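Local structure of M157 (Murid herpesvirus 1, 2NYK) at residues Val196-Leu210 / Ala233-Leu247. The protein serves as a viral MHC class I-like ligand for Ly49 receptors of natural killer cells, and so probably influences how these cells deal with infection. The protein carries 1 engineered substitution. Sequence-based numbering, arbitrary orientation.
Sequences VTSRSNVPFTVELSL and APGSHAQRCYVTSSL
Tyr242 meets Glu207 and Ser209 through the edge of its ring: Glu207 O and Ser209 CB both lie in the ring plane, the latter 3.9 Å from Tyr242 CE1. The edge of the Phe204 ring is bordered by Val206 CG2 and Val202 O of its own segment, while from across the contact Val243 CG1 approaches its CD1 obliquely. With Phe204 CG between the backbone N and the carbonyl carbon (chi1 67°), the ring turns away from strand 241-245 and reaches Gln227 and Leu229 of strand 227-233. On the face that carries Phe204, Val206, Leu208, Cys241 and Val243, Val196 CG2 and Val243 CG2 meet tip to tip at 3.8 Å, Val206 CG1 rests against Cys241 SG, and Leu208 CD2 touches Cys241 CB. The Cys241 disulfide to Cys194 ties this inner layer to strand 192-198, as in the cross-sheet disulfide of immunoglobulin-like domains such as the MHC alpha3 domain. The pairing is antiparallel: Thr205 with Thr244 and Glu207 with Tyr242 are hydrogen-bonded pairs, Tyr242 N donating to Glu207 O at 2.7 Å. On the outer face the Thr205 and Thr244 side chains run alongside each other in the same direction, and a water joins Thr244 OG1 (2.6 Å) to Glu207 OE1. Beyond the strands, Ser209 OG accepts a hydrogen bond from Arg240 N at 3.0 Å and, weakly, one from Gln239 N, while its own N donates to Arg240 O; at the other end Ser246 N bonds to Pro203 O at 3.0 Å. Chemically, then, the contact divides in two: apolar contacts hold strand 204-208, an outermost strand of its sheet, and a disulfide fastens its partner 241-245, whereas hydroxyls, a carboxylate, water and an aromatic ring share the outer face; backbone bonds extend the pairing past both strand ends, the Ser209 hydroxyl reinforcing one.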
loop_
_atom_site.group_PDB
_atom_site.type_symbol
_atom_site.label_atom_id
_atom_site.label_comp_id
_atom_site.label_asym_id
_atom_site.label_seq_id
_atom_site.Cartn_x
_atom_site.Cartn_y
_atom_site.Cartn_z
ATOM N N VAL A 196 1.149 -17.892 -0.739
ATOM C CA VAL A 196 1.978 -17.013 -1.564
ATOM C C VAL A 196 2.549 -15.862 -0.735
ATOM O O VAL A 196 1.795 -15.144 -0.100
ATOM C CB VAL A 196 1.166 -16.492 -2.776
ATOM C CG1 VAL A 196 1.998 -15.543 -3.638
ATOM C CG2 VAL A 196 0.677 -17.672 -3.612
ATOM N N THR A 197 3.880 -15.720 -0.754
ATOM C CA THR A 197 4.640 -14.716 -0.017
ATOM C C THR A 197 5.288 -13.708 -0.956
ATOM O O THR A 197 5.959 -14.075 -1.945
ATOM C CB THR A 197 5.755 -15.393 0.851
ATOM O OG1 THR A 197 5.157 -16.388 1.687
ATOM C CG2 THR A 197 6.461 -14.366 1.742
ATOM N N SER A 198 5.072 -12.427 -0.658
ATOM C CA SER A 198 5.647 -11.352 -1.437
ATOM C C SER A 198 6.219 -10.317 -0.521
ATOM O O SER A 198 5.624 -9.976 0.500
ATOM C CB SER A 198 4.563 -10.721 -2.326
ATOM O OG SER A 198 5.060 -9.598 -3.017
ATOM N N ARG A 199 7.384 -9.792 -0.891
ATOM C CA ARG A 199 8.013 -8.760 -0.121
ATOM C C ARG A 199 7.671 -7.387 -0.707
ATOM O O ARG A 199 8.277 -6.404 -0.360
ATOM C CB ARG A 199 9.533 -8.975 -0.065
ATOM C CG ARG A 199 9.928 -10.305 0.602
ATOM C CD ARG A 199 11.360 -10.290 1.111
ATOM N NE ARG A 199 12.318 -9.866 0.086
ATOM C CZ ARG A 199 13.592 -9.538 0.322
ATOM N NH1 ARG A 199 14.089 -9.601 1.553
ATOM N NH2 ARG A 199 14.380 -9.166 -0.679
ATOM N N SER A 200 6.693 -7.344 -1.599
ATOM C CA SER A 200 6.230 -6.094 -2.152
ATOM C C SER A 200 4.874 -5.725 -1.562
ATOM O O SER A 200 4.190 -6.567 -0.969
ATOM C CB SER A 200 6.150 -6.190 -3.684
ATOM O OG SER A 200 5.676 -4.957 -4.223
ATOM N N ASN A 201 4.505 -4.455 -1.677
ATOM C CA ASN A 201 3.194 -3.983 -1.231
ATOM C C ASN A 201 2.207 -3.988 -2.393
ATOM O O ASN A 201 1.073 -3.547 -2.251
ATOM C CB ASN A 201 3.286 -2.581 -0.620
ATOM C CG ASN A 201 3.522 -1.501 -1.685
ATOM O OD1 ASN A 201 4.376 -1.686 -2.582
ATOM N ND2 ASN A 201 2.751 -0.399 -1.629
ATOM N N VAL A 202 2.650 -4.469 -3.552
ATOM C CA VAL A 202 1.796 -4.531 -4.730
ATOM C C VAL A 202 0.684 -5.561 -4.483
ATOM O O VAL A 202 0.965 -6.687 -4.050
ATOM C CB VAL A 202 2.627 -4.887 -6.008
ATOM C CG1 VAL A 202 1.708 -5.199 -7.154
ATOM C CG2 VAL A 202 3.555 -3.711 -6.395
ATOM N N PRO A 203 -0.586 -5.164 -4.686
ATOM C CA PRO A 203 -1.650 -6.132 -4.513
ATOM C C PRO A 203 -1.632 -7.308 -5.489
ATOM O O PRO A 203 -1.177 -7.197 -6.634
ATOM C CB PRO A 203 -2.926 -5.275 -4.654
ATOM C CG PRO A 203 -2.487 -3.903 -4.260
ATOM C CD PRO A 203 -1.135 -3.813 -4.922
ATOM N N PHE A 204 -2.093 -8.461 -5.019
ATOM C CA PHE A 204 -2.183 -9.635 -5.901
ATOM C C PHE A 204 -3.233 -10.582 -5.355
ATOM O O PHE A 204 -3.633 -10.448 -4.188
ATOM C CB PHE A 204 -0.808 -10.332 -6.023
ATOM C CG PHE A 204 -0.321 -10.969 -4.745
ATOM C CD1 PHE A 204 -0.643 -12.290 -4.442
ATOM C CD2 PHE A 204 0.450 -10.233 -3.834
ATOM C CE1 PHE A 204 -0.210 -12.866 -3.233
ATOM C CE2 PHE A 204 0.894 -10.809 -2.626
ATOM C CZ PHE A 204 0.587 -12.101 -2.331
ATOM N N THR A 205 -3.692 -11.532 -6.174
ATOM C CA THR A 205 -4.687 -12.506 -5.708
ATOM C C THR A 205 -4.199 -13.924 -5.952
ATOM O O THR A 205 -3.382 -14.157 -6.835
ATOM C CB THR A 205 -6.088 -12.317 -6.371
ATOM O OG1 THR A 205 -5.988 -12.583 -7.773
ATOM C CG2 THR A 205 -6.615 -10.923 -6.169
ATOM N N VAL A 206 -4.680 -14.857 -5.136
ATOM C CA VAL A 206 -4.303 -16.264 -5.224
ATOM C C VAL A 206 -5.586 -17.086 -5.377
ATOM O O VAL A 206 -6.547 -16.935 -4.587
ATOM C CB VAL A 206 -3.529 -16.737 -3.986
ATOM C CG1 VAL A 206 -3.044 -18.186 -4.155
ATOM C CG2 VAL A 206 -2.351 -15.835 -3.733
ATOM N N GLU A 207 -5.608 -17.919 -6.411
ATOM C CA GLU A 207 -6.775 -18.748 -6.723
ATOM C C GLU A 207 -6.346 -20.175 -7.039
ATOM O O GLU A 207 -5.365 -20.382 -7.769
ATOM C CB GLU A 207 -7.523 -18.181 -7.931
ATOM C CG GLU A 207 -8.026 -16.761 -7.728
ATOM C CD GLU A 207 -8.420 -16.092 -9.031
ATOM O OE1 GLU A 207 -7.701 -16.277 -10.050
ATOM O OE2 GLU A 207 -9.450 -15.360 -9.027
ATOM N N LEU A 208 -7.085 -21.142 -6.487
ATOM C CA LEU A 208 -6.928 -22.569 -6.818
ATOM C C LEU A 208 -7.789 -22.937 -8.015
ATOM O O LEU A 208 -8.809 -22.297 -8.275
ATOM C CB LEU A 208 -7.301 -23.463 -5.624
ATOM C CG LEU A 208 -6.413 -23.393 -4.372
ATOM C CD1 LEU A 208 -6.954 -24.246 -3.239
ATOM C CD2 LEU A 208 -4.966 -23.757 -4.668
ATOM N N SER A 209 -7.380 -23.970 -8.749
ATOM C CA SER A 209 -8.173 -24.465 -9.883
ATOM C C SER A 209 -9.303 -25.386 -9.405
ATOM O O SER A 209 -9.366 -26.562 -9.785
ATOM C CB SER A 209 -7.271 -25.188 -10.884
ATOM O OG SER A 209 -6.672 -26.316 -10.272
ATOM N N LEU A 210 -10.179 -24.838 -8.561
ATOM C CA LEU A 210 -11.338 -25.550 -8.011
ATOM C C LEU A 210 -12.398 -25.862 -9.073
ATOM O O LEU A 210 -13.474 -25.226 -9.096
ATOM C CB LEU A 210 -11.962 -24.735 -6.862
ATOM C CG LEU A 210 -11.159 -24.655 -5.559
ATOM C CD1 LEU A 210 -11.680 -23.548 -4.633
ATOM C CD2 LEU A 210 -11.175 -26.006 -4.864
ATOM N N ALA A 233 -8.586 -25.211 0.390
ATOM C CA ALA A 233 -9.863 -25.775 0.022
ATOM C C ALA A 233 -9.872 -27.210 0.530
ATOM O O ALA A 233 -9.176 -28.066 -0.024
ATOM C CB ALA A 233 -10.051 -25.708 -1.475
ATOM N N PRO A 234 -10.610 -27.457 1.633
ATOM C CA PRO A 234 -10.721 -28.794 2.206
ATOM C C PRO A 234 -11.436 -29.716 1.226
ATOM O O PRO A 234 -12.404 -29.286 0.562
ATOM C CB PRO A 234 -11.584 -28.573 3.461
ATOM C CG PRO A 234 -12.364 -27.316 3.167
ATOM C CD PRO A 234 -11.397 -26.464 2.397
ATOM N N GLY A 235 -10.953 -30.961 1.122
ATOM C CA GLY A 235 -11.563 -31.938 0.221
ATOM C C GLY A 235 -11.442 -31.529 -1.237
ATOM O O GLY A 235 -12.244 -31.948 -2.078
ATOM N N SER A 236 -10.448 -30.691 -1.525
ATOM C CA SER A 236 -10.120 -30.296 -2.893
ATOM C C SER A 236 -8.945 -31.105 -3.429
ATOM O O SER A 236 -7.991 -31.424 -2.666
ATOM C CB SER A 236 -9.780 -28.807 -2.955
ATOM O OG SER A 236 -9.147 -28.457 -4.189
ATOM N N HIS A 237 -9.022 -31.421 -4.745
ATOM C CA HIS A 237 -7.896 -32.055 -5.431
ATOM C C HIS A 237 -7.418 -31.160 -6.571
ATOM O O HIS A 237 -6.990 -31.645 -7.626
ATOM C CB HIS A 237 -8.297 -33.448 -5.953
ATOM N N ALA A 238 -7.496 -29.847 -6.339
ATOM C CA ALA A 238 -7.073 -28.839 -7.310
ATOM C C ALA A 238 -5.601 -29.013 -7.653
ATOM O O ALA A 238 -4.761 -29.273 -6.769
ATOM C CB ALA A 238 -7.342 -27.426 -6.778
ATOM N N GLN A 239 -5.293 -28.875 -8.939
ATOM C CA GLN A 239 -3.959 -29.215 -9.441
ATOM C C GLN A 239 -3.112 -27.992 -9.777
ATOM O O GLN A 239 -1.924 -28.130 -10.068
ATOM C CB GLN A 239 -4.049 -30.165 -10.653
ATOM C CG GLN A 239 -4.666 -31.535 -10.350
ATOM C CD GLN A 239 -3.874 -32.327 -9.316
ATOM O OE1 GLN A 239 -2.736 -32.753 -9.568
ATOM N NE2 GLN A 239 -4.477 -32.531 -8.144
ATOM N N ARG A 240 -3.732 -26.810 -9.736
ATOM C CA ARG A 240 -3.069 -25.553 -10.083
ATOM C C ARG A 240 -3.380 -24.437 -9.077
ATOM O O ARG A 240 -4.514 -24.289 -8.624
ATOM C CB ARG A 240 -3.474 -25.096 -11.485
ATOM C CG ARG A 240 -2.885 -25.915 -12.620
ATOM C CD ARG A 240 -3.914 -26.157 -13.697
ATOM N NE ARG A 240 -5.058 -26.888 -13.153
ATOM C CZ ARG A 240 -6.121 -27.294 -13.853
ATOM N NH1 ARG A 240 -6.219 -27.052 -15.163
ATOM N NH2 ARG A 240 -7.095 -27.949 -13.231
ATOM N N CYS A 241 -2.341 -23.684 -8.721
ATOM C CA CYS A 241 -2.480 -22.467 -7.913
ATOM C C CYS A 241 -2.044 -21.306 -8.791
ATOM O O CYS A 241 -0.922 -21.281 -9.291
ATOM C CB CYS A 241 -1.624 -22.539 -6.646
ATOM S SG CYS A 241 -1.701 -21.035 -5.637
ATOM N N TYR A 242 -2.966 -20.384 -9.010
ATOM C CA TYR A 242 -2.734 -19.204 -9.836
ATOM C C TYR A 242 -2.444 -17.977 -8.969
ATOM O O TYR A 242 -3.049 -17.773 -7.913
ATOM C CB TYR A 242 -3.948 -18.913 -10.721
ATOM C CG TYR A 242 -4.258 -20.020 -11.711
ATOM C CD1 TYR A 242 -4.985 -21.144 -11.317
ATOM C CD2 TYR A 242 -3.818 -19.944 -13.031
ATOM C CE1 TYR A 242 -5.277 -22.171 -12.216
ATOM C CE2 TYR A 242 -4.104 -20.971 -13.948
ATOM C CZ TYR A 242 -4.834 -22.079 -13.527
ATOM O OH TYR A 242 -5.123 -23.100 -14.401
ATOM N N VAL A 243 -1.510 -17.171 -9.448
ATOM C CA VAL A 243 -1.168 -15.933 -8.797
ATOM C C VAL A 243 -1.301 -14.822 -9.808
ATOM O O VAL A 243 -0.612 -14.814 -10.811
ATOM C CB VAL A 243 0.268 -15.949 -8.264
ATOM C CG1 VAL A 243 0.574 -14.634 -7.567
ATOM C CG2 VAL A 243 0.492 -17.147 -7.331
ATOM N N THR A 244 -2.174 -13.866 -9.516
ATOM C CA THR A 244 -2.410 -12.749 -10.421
ATOM C C THR A 244 -2.032 -11.460 -9.723
ATOM O O THR A 244 -2.558 -11.146 -8.648
ATOM C CB THR A 244 -3.896 -12.697 -10.906
ATOM O OG1 THR A 244 -4.305 -14.003 -11.340
ATOM C CG2 THR A 244 -4.069 -11.691 -12.045
ATOM N N SER A 245 -1.124 -10.722 -10.354
ATOM C CA SER A 245 -0.588 -9.476 -9.822
ATOM C C SER A 245 -1.194 -8.215 -10.455
ATOM O O SER A 245 -1.380 -8.144 -11.670
ATOM C CB SER A 245 0.922 -9.456 -10.014
ATOM O OG SER A 245 1.458 -8.219 -9.603
ATOM N N SER A 246 -1.470 -7.218 -9.610
ATOM C CA SER A 246 -1.885 -5.872 -10.052
ATOM C C SER A 246 -0.867 -5.261 -11.016
ATOM O O SER A 246 -1.200 -4.387 -11.817
ATOM C CB SER A 246 -2.038 -4.947 -8.852
ATOM O OG SER A 246 -3.244 -5.268 -8.166
ATOM N N LEU A 247 0.370 -5.737 -10.925
ATOM C CA LEU A 247 1.463 -5.283 -11.772
ATOM C C LEU A 247 1.205 -5.648 -13.234
ATOM O O LEU A 247 1.800 -5.066 -14.134
ATOM C CB LEU A 247 2.783 -5.883 -11.267
ATOM C CG LEU A 247 4.108 -5.200 -11.594
ATOM C CD1 LEU A 247 4.215 -3.844 -10.924
ATOM C CD2 LEU A 247 5.253 -6.086 -11.177
HETATM O O HOH W 1 -5.011 -15.431 -9.233
#